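PDB 4MV2: plu4264 from Photorhabdus luminescens subsp. laumondii, which is of unknown function but binds a nickel ion and, as a cupin, may be a metal-dependent enzyme. Local coordinates for residues 56-69 with 90-104. Sequence-based numbering, arbitrary orientation. Where two conformers were deposited one is given.
Sequences ELFIVIQGNAIIRI and HHVINNNQEDFHFYT. With NI (nickel (II) ion), chain C.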
ATOM      1  N   GLU A  56       1.623 -11.881   1.441  1.00 13.50           N
ATOM      2  CA  GLU A  56       2.160 -10.712   0.749  1.00 13.05           C
ATOM      3  C   GLU A  56       1.210 -10.294  -0.363  1.00 12.92           C
ATOM      4  O   GLU A  56       0.582 -11.131  -1.007  1.00 13.54           O
ATOM      5  CB  GLU A  56       3.556 -11.034   0.205  1.00 13.74           C
ATOM      6  CG  GLU A  56       4.304  -9.803  -0.360  1.00 14.76           C
ATOM      7  CD  GLU A  56       5.747 -10.073  -0.677  1.00 17.17           C
ATOM      8  OE1 GLU A  56       6.151 -11.255  -0.713  1.00 19.38           O
ATOM      9  OE2 GLU A  56       6.472  -9.102  -0.926  1.00 17.70           O
ATOM     10  N   LEU A  57       1.082  -8.964  -0.510  0.52 11.95           N
ATOM     11  CA  LEU A  57       0.260  -8.211  -1.500  0.52 12.71           C
ATOM     12  C   LEU A  57       1.184  -7.241  -2.262  0.52 11.03           C
ATOM     13  O   LEU A  57       1.962  -6.553  -1.626  0.52 12.67           O
ATOM     14  CB  LEU A  57      -0.829  -7.336  -0.784  0.52 13.69           C
ATOM     15  CG  LEU A  57      -1.719  -6.458  -1.673  0.52 17.44           C
ATOM     16  CD1 LEU A  57      -2.624  -7.445  -2.467  0.52 18.27           C
ATOM     17  CD2 LEU A  57      -2.505  -5.531  -0.799  0.52 16.61           C
ATOM     18  N   PHE A  58       1.105  -7.187  -3.591  1.00 10.59           N
ATOM     19  CA  PHE A  58       1.740  -6.103  -4.342  1.00 10.20           C
ATOM     20  C   PHE A  58       0.637  -5.179  -4.856  1.00 11.25           C
ATOM     21  O   PHE A  58      -0.366  -5.626  -5.432  1.00 11.51           O
ATOM     22  CB  PHE A  58       2.467  -6.614  -5.600  1.00 11.65           C
ATOM     23  CG  PHE A  58       3.691  -7.470  -5.381  1.00 12.21           C
ATOM     24  CD1 PHE A  58       4.250  -7.702  -4.134  1.00 11.82           C
ATOM     25  CD2 PHE A  58       4.295  -8.025  -6.492  1.00 13.61           C
ATOM     26  CE1 PHE A  58       5.372  -8.487  -4.010  1.00 12.94           C
ATOM     27  CE2 PHE A  58       5.418  -8.794  -6.358  1.00 14.44           C
ATOM     28  CZ  PHE A  58       5.949  -9.014  -5.133  1.00 14.18           C
ATOM     29  N   ILE A  59       0.882  -3.888  -4.732  1.00 10.85           N
ATOM     30  CA  ILE A  59       0.067  -2.819  -5.289  1.00 10.28           C
ATOM     31  C   ILE A  59       0.960  -2.198  -6.373  1.00 10.07           C
ATOM     32  O   ILE A  59       1.995  -1.604  -6.083  1.00  9.99           O
ATOM     33  CB  ILE A  59      -0.275  -1.758  -4.205  1.00 11.10           C
ATOM     34  CG1 ILE A  59      -1.051  -2.386  -3.053  1.00 12.42           C
ATOM     35  CG2 ILE A  59      -1.016  -0.585  -4.805  1.00 10.95           C
ATOM     36  CD1 ILE A  59      -0.990  -1.551  -1.790  1.00 14.19           C
ATOM     37  N   VAL A  60       0.536  -2.343  -7.623  1.00  9.74           N
ATOM     38  CA  VAL A  60       1.379  -1.894  -8.730  1.00  9.40           C
ATOM     39  C   VAL A  60       1.160  -0.404  -8.941  1.00  8.95           C
ATOM     40  O   VAL A  60       0.013   0.042  -9.123  1.00  9.67           O
ATOM     41  CB  VAL A  60       1.129  -2.714  -9.994  1.00 10.98           C
ATOM     42  CG1 VAL A  60       2.015  -2.207 -11.112  1.00 10.69           C
ATOM     43  CG2 VAL A  60       1.380  -4.187  -9.730  1.00 11.77           C
ATOM     44  N   ILE A  61       2.246   0.355  -8.931  1.00  9.80           N
ATOM     45  CA  ILE A  61       2.183   1.810  -8.909  1.00  9.00           C
ATOM     46  C   ILE A  61       2.442   2.444 -10.261  1.00  9.40           C
ATOM     47  O   ILE A  61       1.725   3.375 -10.619  1.00 11.30           O
ATOM     48  CB  ILE A  61       3.143   2.337  -7.796  1.00  9.70           C
ATOM     49  CG1 ILE A  61       2.548   2.008  -6.427  1.00 12.01           C
ATOM     50  CG2 ILE A  61       3.506   3.801  -7.980  1.00 10.29           C
ATOM     51  CD1 ILE A  61       3.427   2.330  -5.288  1.00 14.37           C
ATOM     52  N   GLN A  62       3.452   2.009 -11.012  1.00 10.12           N
ATOM     53  CA  GLN A  62       3.830   2.706 -12.240  1.00 10.17           C
ATOM     54  C   GLN A  62       4.655   1.748 -13.081  1.00 10.22           C
ATOM     55  O   GLN A  62       5.465   0.971 -12.558  1.00 10.85           O
ATOM     56  CB  GLN A  62       4.667   3.925 -11.882  1.00 10.93           C
ATOM     57  CG  GLN A  62       5.080   4.825 -13.048  1.00 11.99           C
ATOM     58  CD  GLN A  62       5.937   5.978 -12.497  1.00 12.75           C
ATOM     59  OE1 GLN A  62       5.551   6.669 -11.529  1.00 15.52           O
ATOM     60  NE2 GLN A  62       7.089   6.124 -12.994  1.00 13.72           N
ATOM     61  N   GLY A  63       4.494   1.836 -14.389  1.00 11.44           N
ATOM     62  CA  GLY A  63       5.283   1.041 -15.320  1.00 11.90           C
ATOM     63  C   GLY A  63       4.635  -0.276 -15.654  1.00 12.29           C
ATOM     64  O   GLY A  63       3.425  -0.463 -15.411  1.00 13.32           O
ATOM     65  N   ASN A  64       5.455  -1.164 -16.230  1.00 12.76           N
ATOM     66  CA  ASN A  64       4.995  -2.459 -16.697  1.00 12.92           C
ATOM     67  C   ASN A  64       5.992  -3.503 -16.309  1.00 13.18           C
ATOM     68  O   ASN A  64       7.183  -3.286 -16.423  1.00 14.08           O
ATOM     69  CB  ASN A  64       4.861  -2.439 -18.232  1.00 15.08           C
ATOM     70  CG  ASN A  64       3.809  -1.473 -18.676  1.00 17.08           C
ATOM     71  OD1 ASN A  64       4.079  -0.294 -18.943  1.00 18.73           O
ATOM     72  ND2 ASN A  64       2.586  -1.933 -18.690  1.00 18.20           N
ATOM     73  N   ALA A  65       5.492  -4.664 -15.927  1.00 12.90           N
ATOM     74  CA  ALA A  65       6.357  -5.778 -15.587  1.00 12.51           C
ATOM     75  C   ALA A  65       5.613  -7.073 -15.745  1.00 12.87           C
ATOM     76  O   ALA A  65       4.406  -7.073 -15.950  1.00 14.86           O
ATOM     77  CB  ALA A  65       6.902  -5.634 -14.176  1.00 13.54           C
ATOM     78  N   ILE A  66       6.360  -8.159 -15.610  1.00 13.60           N
ATOM     79  CA  ILE A  66       5.802  -9.496 -15.468  1.00 14.61           C
ATOM     80  C   ILE A  66       6.044  -9.965 -14.047  1.00 15.53           C
ATOM     81  O   ILE A  66       7.178  -9.946 -13.596  1.00 15.77           O
ATOM     82  CB  ILE A  66       6.486 -10.470 -16.419  1.00 16.37           C
ATOM     83  CG1 ILE A  66       6.246 -10.035 -17.858  1.00 17.85           C
ATOM     84  CG2 ILE A  66       5.965 -11.874 -16.208  1.00 17.63           C
ATOM     85  CD1 ILE A  66       7.133 -10.777 -18.838  1.00 19.81           C
ATOM     86  N   ILE A  67       4.994 -10.405 -13.365  1.00 14.96           N
ATOM     87  CA  ILE A  67       5.182 -11.058 -12.077  1.00 15.56           C
ATOM     88  C   ILE A  67       5.147 -12.553 -12.368  1.00 15.23           C
ATOM     89  O   ILE A  67       4.128 -13.072 -12.796  1.00 16.09           O
ATOM     90  CB  ILE A  67       4.130 -10.693 -11.025  1.00 16.53           C
ATOM     91  CG1 ILE A  67       3.837  -9.188 -11.004  1.00 17.99           C
ATOM     92  CG2 ILE A  67       4.578 -11.203  -9.679  1.00 15.97           C
ATOM     93  CD1 ILE A  67       5.007  -8.336 -10.651  1.00 18.30           C
ATOM     94  N   ARG A  68       6.258 -13.244 -12.134  1.00 14.94           N
ATOM     95  CA  ARG A  68       6.316 -14.684 -12.329  1.00 16.35           C
ATOM     96  C   ARG A  68       6.111 -15.336 -10.982  1.00 15.67           C
ATOM     97  O   ARG A  68       6.893 -15.120 -10.062  1.00 16.40           O
ATOM     98  CB  ARG A  68       7.673 -15.074 -12.910  1.00 16.99           C
ATOM     99  CG  ARG A  68       7.780 -16.583 -13.182  1.00 18.72           C
ATOM    100  CD  ARG A  68       8.911 -16.934 -14.106  1.00 20.02           C
ATOM    101  NE  ARG A  68       8.635 -16.447 -15.456  1.00 20.76           N
ATOM    102  CZ  ARG A  68       9.519 -16.427 -16.447  1.00 22.30           C
ATOM    103  NH1 ARG A  68      10.773 -16.802 -16.249  1.00 23.98           N
ATOM    104  NH2 ARG A  68       9.156 -15.971 -17.635  1.00 23.15           N
ATOM    105  N   ILE A  69       5.049 -16.125 -10.884  0.50 16.31           N
ATOM    106  CA  ILE A  69       4.670 -16.799  -9.645  0.50 16.78           C
ATOM    107  C   ILE A  69       4.596 -18.285  -9.965  0.50 18.11           C
ATOM    108  O   ILE A  69       3.739 -18.724 -10.727  0.50 18.68           O
ATOM    109  CB  ILE A  69       3.317 -16.275  -9.091  0.50 16.98           C
ATOM    110  CG1 ILE A  69       3.393 -14.763  -8.859  0.50 17.63           C
ATOM    111  CG2 ILE A  69       2.929 -17.022  -7.809  0.50 17.60           C
ATOM    112  CD1 ILE A  69       2.082 -14.142  -8.459  0.50 18.63           C
ATOM    113  N   HIS A  90       8.464 -16.305  -6.277  1.00 19.50           N
ATOM    114  CA  HIS A  90       8.038 -15.124  -6.991  1.00 19.63           C
ATOM    115  C   HIS A  90       9.164 -14.208  -7.224  1.00 19.26           C
ATOM    116  O   HIS A  90      10.061 -14.098  -6.373  1.00 19.78           O
ATOM    117  CB  HIS A  90       6.909 -14.361  -6.256  1.00 20.35           C
ATOM    118  CG  HIS A  90       7.160 -14.092  -4.788  1.00 19.87           C
ATOM    119  ND1 HIS A  90       7.077 -15.080  -3.824  1.00 19.57           N
ATOM    120  CD2 HIS A  90       7.417 -12.937  -4.118  1.00 21.28           C
ATOM    121  CE1 HIS A  90       7.315 -14.553  -2.633  1.00 20.00           C
ATOM    122  NE2 HIS A  90       7.511 -13.251  -2.777  1.00 21.02           N
ATOM    123  N   HIS A  91       9.133 -13.584  -8.397  1.00 18.44           N
ATOM    124  CA  HIS A  91       9.975 -12.420  -8.700  1.00 16.87           C
ATOM    125  C   HIS A  91       9.332 -11.538  -9.798  1.00 16.32           C
ATOM    126  O   HIS A  91       8.281 -11.883 -10.379  1.00 16.75           O
ATOM    127  CB  HIS A  91      11.415 -12.857  -9.057  1.00 18.57           C
ATOM    128  CG  HIS A  91      11.599 -13.478 -10.413  1.00 19.63           C
ATOM    129  ND1 HIS A  91      11.300 -14.802 -10.690  1.00 19.16           N
ATOM    130  CD2 HIS A  91      12.136 -12.969 -11.545  1.00 20.82           C
ATOM    131  CE1 HIS A  91      11.650 -15.074 -11.932  1.00 19.82           C
ATOM    132  NE2 HIS A  91      12.134 -13.973 -12.483  1.00 20.66           N
ATOM    133  N   VAL A  92       9.972 -10.405 -10.039  0.65 15.32           N
ATOM    134  CA  VAL A  92       9.459  -9.366 -10.908  0.65 13.84           C
ATOM    135  C   VAL A  92      10.433  -9.161 -12.058  0.65 13.76           C
ATOM    136  O   VAL A  92      11.633  -9.056 -11.843  0.65 13.97           O
ATOM    137  CB  VAL A  92       9.292  -8.064 -10.127  0.65 12.65           C
ATOM    138  CG1 VAL A  92       8.655  -6.988 -10.993  0.65 12.33           C
ATOM    139  CG2 VAL A  92       8.416  -8.304  -8.879  0.65 13.24           C
ATOM    140  N   ILE A  93       9.896  -9.131 -13.273  1.00 13.45           N
ATOM    141  CA  ILE A  93      10.693  -8.980 -14.494  1.00 13.76           C
ATOM    142  C   ILE A  93      10.299  -7.709 -15.172  1.00 13.02           C
ATOM    143  O   ILE A  93       9.150  -7.543 -15.576  1.00 14.40           O
ATOM    144  CB  ILE A  93      10.457 -10.176 -15.468  1.00 14.34           C
ATOM    145  CG1 ILE A  93      10.847 -11.493 -14.800  1.00 15.40           C
ATOM    146  CG2 ILE A  93      11.210  -9.945 -16.796  1.00 15.38           C
ATOM    147  CD1 ILE A  93      10.207 -12.710 -15.471  1.00 16.25           C
ATOM    148  N   ASN A  94      11.247  -6.780 -15.285  1.00 12.74           N
ATOM    149  CA  ASN A  94      10.999  -5.527 -15.983  1.00 12.61           C
ATOM    150  C   ASN A  94      11.809  -5.468 -17.264  1.00 12.95           C
ATOM    151  O   ASN A  94      12.981  -5.082 -17.234  1.00 13.88           O
ATOM    152  CB  ASN A  94      11.341  -4.301 -15.136  1.00 11.38           C
ATOM    153  CG  ASN A  94      10.988  -2.980 -15.827  1.00 11.21           C
ATOM    154  OD1 ASN A  94      10.380  -2.947 -16.888  1.00 11.94           O
ATOM    155  ND2 ASN A  94      11.435  -1.883 -15.236  1.00 11.48           N
ATOM    156  N   ASN A  95      11.182  -5.834 -18.377  1.00 13.35           N
ATOM    157  CA  ASN A  95      11.865  -5.849 -19.674  1.00 14.68           C
ATOM    158  C   ASN A  95      11.841  -4.480 -20.369  1.00 15.08           C
ATOM    159  O   ASN A  95      12.368  -4.327 -21.463  1.00 18.10           O
ATOM    160  CB  ASN A  95      11.237  -6.868 -20.633  1.00 15.93           C
ATOM    161  CG  ASN A  95      11.430  -8.308 -20.208  1.00 16.85           C
ATOM    162  OD1 ASN A  95      10.529  -9.134 -20.390  1.00 18.47           O
ATOM    163  ND2 ASN A  95      12.576  -8.630 -19.692  1.00 16.54           N
ATOM    164  N   ASN A  96      11.251  -3.483 -19.721  0.70 14.69           N
ATOM    165  CA  ASN A  96      10.964  -2.207 -20.335  0.70 14.87           C
ATOM    166  C   ASN A  96      11.999  -1.150 -20.030  0.70 14.51           C
ATOM    167  O   ASN A  96      12.877  -1.359 -19.222  0.70 14.27           O
ATOM    168  CB  ASN A  96       9.548  -1.800 -19.961  0.70 16.70           C
ATOM    169  CG  ASN A  96       8.559  -2.918 -20.245  0.70 19.53           C
ATOM    170  OD1 ASN A  96       8.311  -3.233 -21.396  0.70 21.34           O
ATOM    171  ND2 ASN A  96       8.029  -3.551 -19.201  0.70 20.32           N
ATOM    172  N   GLN A  97      11.868  -0.011 -20.685  1.00 14.70           N
ATOM    173  CA  GLN A  97      12.805   1.081 -20.567  1.00 15.90           C
ATOM    174  C   GLN A  97      12.585   1.984 -19.403  1.00 14.47           C
ATOM    175  O   GLN A  97      13.399   2.855 -19.174  1.00 15.39           O
ATOM    176  CB  GLN A  97      12.702   1.923 -21.857  1.00 21.04           C
ATOM    177  CG  GLN A  97      13.158   1.210 -23.084  1.00 25.63           C
ATOM    178  CD  GLN A  97      14.652   1.205 -23.136  1.00 29.71           C
ATOM    179  OE1 GLN A  97      15.283   2.263 -23.153  1.00 32.49           O
ATOM    180  NE2 GLN A  97      15.231   0.041 -23.105  1.00 30.45           N
ATOM    181  N   GLU A  98      11.467   1.799 -18.704  1.00 14.01           N
ATOM    182  CA  GLU A  98      11.065   2.699 -17.619  1.00 13.85           C
ATOM    183  C   GLU A  98      11.034   1.926 -16.303  1.00 11.14           C
ATOM    184  O   GLU A  98      10.701   0.734 -16.275  1.00 11.53           O
ATOM    185  CB  GLU A  98       9.650   3.222 -17.889  1.00 17.81           C
ATOM    186  CG  GLU A  98       9.417   3.907 -19.233  1.00 21.88           C
ATOM    187  CD  GLU A  98       9.212   2.953 -20.428  1.00 26.04           C
ATOM    188  OE1 GLU A  98       8.890   1.735 -20.287  1.00 27.14           O
ATOM    189  OE2 GLU A  98       9.358   3.468 -21.539  1.00 28.88           O
ATOM    190  N   ASP A  99      11.349   2.607 -15.209  1.00 11.09           N
ATOM    191  CA  ASP A  99      11.235   2.051 -13.879  1.00 10.72           C
ATOM    192  C   ASP A  99       9.876   1.410 -13.644  1.00 10.86           C
ATOM    193  O   ASP A  99       8.857   1.929 -14.048  1.00 10.95           O
ATOM    194  CB  ASP A  99      11.344   3.203 -12.857  1.00 10.54           C
ATOM    195  CG  ASP A  99      12.724   3.751 -12.650  1.00 11.14           C
ATOM    196  OD1 ASP A  99      13.731   3.040 -12.795  1.00 10.68           O
ATOM    197  OD2 ASP A  99      12.800   4.942 -12.247  1.00 12.57           O
ATOM    198  N   PHE A 100       9.879   0.291 -12.940  1.00  9.72           N
ATOM    199  CA  PHE A 100       8.662  -0.380 -12.504  1.00  8.97           C
ATOM    200  C   PHE A 100       8.539  -0.226 -11.003  1.00  9.22           C
ATOM    201  O   PHE A 100       9.426  -0.633 -10.265  1.00 10.69           O
ATOM    202  CB  PHE A 100       8.662  -1.855 -12.855  1.00  9.89           C
ATOM    203  CG  PHE A 100       7.452  -2.574 -12.356  1.00  9.77           C
ATOM    204  CD1 PHE A 100       6.218  -2.349 -12.959  1.00 10.38           C
ATOM    205  CD2 PHE A 100       7.505  -3.439 -11.266  1.00 10.54           C
ATOM    206  CE1 PHE A 100       5.091  -2.999 -12.529  1.00 10.82           C
ATOM    207  CE2 PHE A 100       6.353  -4.084 -10.846  1.00 10.57           C
ATOM    208  CZ  PHE A 100       5.172  -3.848 -11.468  1.00 10.92           C
ATOM    209  N   HIS A 101       7.467   0.435 -10.559  1.00  8.96           N
ATOM    210  CA  HIS A 101       7.243   0.703  -9.152  1.00  8.99           C
ATOM    211  C   HIS A 101       6.082  -0.123  -8.619  1.00  9.78           C
ATOM    212  O   HIS A 101       5.014  -0.198  -9.246  1.00  9.49           O
ATOM    213  CB  HIS A 101       6.839   2.164  -8.923  1.00  9.02           C
ATOM    214  CG  HIS A 101       7.838   3.189  -9.320  1.00  8.77           C
ATOM    215  ND1 HIS A 101       8.450   3.986  -8.383  1.00  9.34           N
ATOM    216  CD2 HIS A 101       8.287   3.599 -10.538  1.00  9.53           C
ATOM    217  CE1 HIS A 101       9.232   4.846  -9.004  1.00  9.80           C
ATOM    218  NE2 HIS A 101       9.133   4.646 -10.314  1.00  9.94           N
ATOM    219  N   PHE A 102       6.253  -0.661  -7.416  1.00  9.94           N
ATOM    220  CA  PHE A 102       5.140  -1.320  -6.720  1.00  9.52           C
ATOM    221  C   PHE A 102       5.365  -1.187  -5.231  1.00 10.15           C
ATOM    222  O   PHE A 102       6.498  -1.000  -4.787  1.00 10.60           O
ATOM    223  CB  PHE A 102       5.006  -2.804  -7.155  1.00 10.01           C
ATOM    224  CG  PHE A 102       6.142  -3.695  -6.751  1.00 10.26           C
ATOM    225  CD1 PHE A 102       7.300  -3.762  -7.495  1.00 11.05           C
ATOM    226  CD2 PHE A 102       6.005  -4.556  -5.670  1.00 10.33           C
ATOM    227  CE1 PHE A 102       8.313  -4.624  -7.138  1.00 11.69           C
ATOM    228  CE2 PHE A 102       7.014  -5.383  -5.326  1.00 12.11           C
ATOM    229  CZ  PHE A 102       8.165  -5.422  -6.075  1.00 11.49           C
ATOM    230  N   TYR A 103       4.289  -1.300  -4.456  1.00  9.64           N
ATOM    231  CA  TYR A 103       4.358  -1.349  -3.010  1.00  9.82           C
ATOM    232  C   TYR A 103       4.036  -2.762  -2.593  1.00 10.23           C
ATOM    233  O   TYR A 103       3.088  -3.343  -3.070  1.00 12.20           O
ATOM    234  CB  TYR A 103       3.380  -0.323  -2.360  1.00  9.92           C
ATOM    235  CG  TYR A 103       3.873   0.121  -1.007  1.00  9.80           C
ATOM    236  CD1 TYR A 103       4.700   1.202  -0.880  1.00 10.43           C
ATOM    237  CD2 TYR A 103       3.580  -0.596   0.153  1.00 10.46           C
ATOM    238  CE1 TYR A 103       5.258   1.592   0.352  1.00 10.69           C
ATOM    239  CE2 TYR A 103       4.110  -0.236   1.370  1.00 11.26           C
ATOM    240  CZ  TYR A 103       4.977   0.832   1.466  1.00 10.54           C
ATOM    241  OH  TYR A 103       5.505   1.129   2.687  1.00 13.15           O
ATOM    242  N   THR A 104       4.844  -3.317  -1.707  1.00  9.97           N
ATOM    243  CA  THR A 104       4.548  -4.630  -1.133  1.00 10.55           C
ATOM    244  C   THR A 104       4.180  -4.456   0.334  1.00 11.24           C
ATOM    245  O   THR A 104       4.755  -3.659   1.047  1.00 11.66           O
ATOM    246  CB  THR A 104       5.672  -5.638  -1.290  1.00 12.91           C
ATOM    247  OG1 THR A 104       5.255  -6.815  -0.638  1.00 15.03           O
ATOM    248  CG2 THR A 104       6.992  -5.165  -0.737  1.00 14.64           C
TER
HETATM  249 NI    NI C 201       8.108 -11.939  -1.168  0.69 17.42          NI
HETATM  250  O   HOH W   1       8.453 -10.269  -2.352  1.00 28.22           O
HETATM  251  O   HOH W   2       8.036   4.357 -14.959  1.00 16.44           O
HETATM  252  O   HOH W   3       8.305  -0.648 -16.610  1.00 13.75           O
HETATM  253  O   HOH W   4       6.895   0.443 -18.876  1.00 20.44           O
HETATM  254  O   HOH W   5       9.369 -16.668  -9.689  1.00 27.12           O
HETATM  255  O   HOH W   6       8.763 -10.563   0.381  1.00 34.53           O
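A trans first torsion (chi1 -171°) and an extended chain carry the E56 carboxylate to the nickel ion that H90 also reaches, its CG folded between the backbone N and carbonyl carbon (chi1 49°). E56 OE1 and H90 NE2 both bind nickel, at 2.1 and 2.2 Å, with carboxylate and imidazole planes almost perpendicular. The second carboxylate oxygen shows how a first-shell ligand is positioned from behind: T104 OG1 donates to the anti lone pair of E56 OE2 over 2.6 Å, while a nickel-bound water donates to the same oxygen. The backbone carbonyl of S88 accepts from H90 ND1, which, with nickel on NE2, holds the ring's rotation. H50 and H52 complete the protein ligands.

Away from the metal, in the barrel interior, apolar side chains fill the space between two sheets. F102 CE2 lies over the centre of the F58 ring, the two planes inclined at 42°, and V92 CG2 touches F58 CE2. Near G63, where the chain passes between the sheets, A65 CB sits 3.4 Å from the F100 ring centroid, almost on its normal, a CH-pi contact; V60 CG1 packs against F100 CE1.

Strand 56-62 pairs antiparallel with 100-104, and 64-69 with 90-94. At a classic beta bulge the N-H groups of I61 and Q62 both reach H101 O from the same face of its carbonyl plane. Two facing antiparallel sheets enclosing a three-histidine, one-glutamate metal site are the hallmark of the cupin beta-barrel.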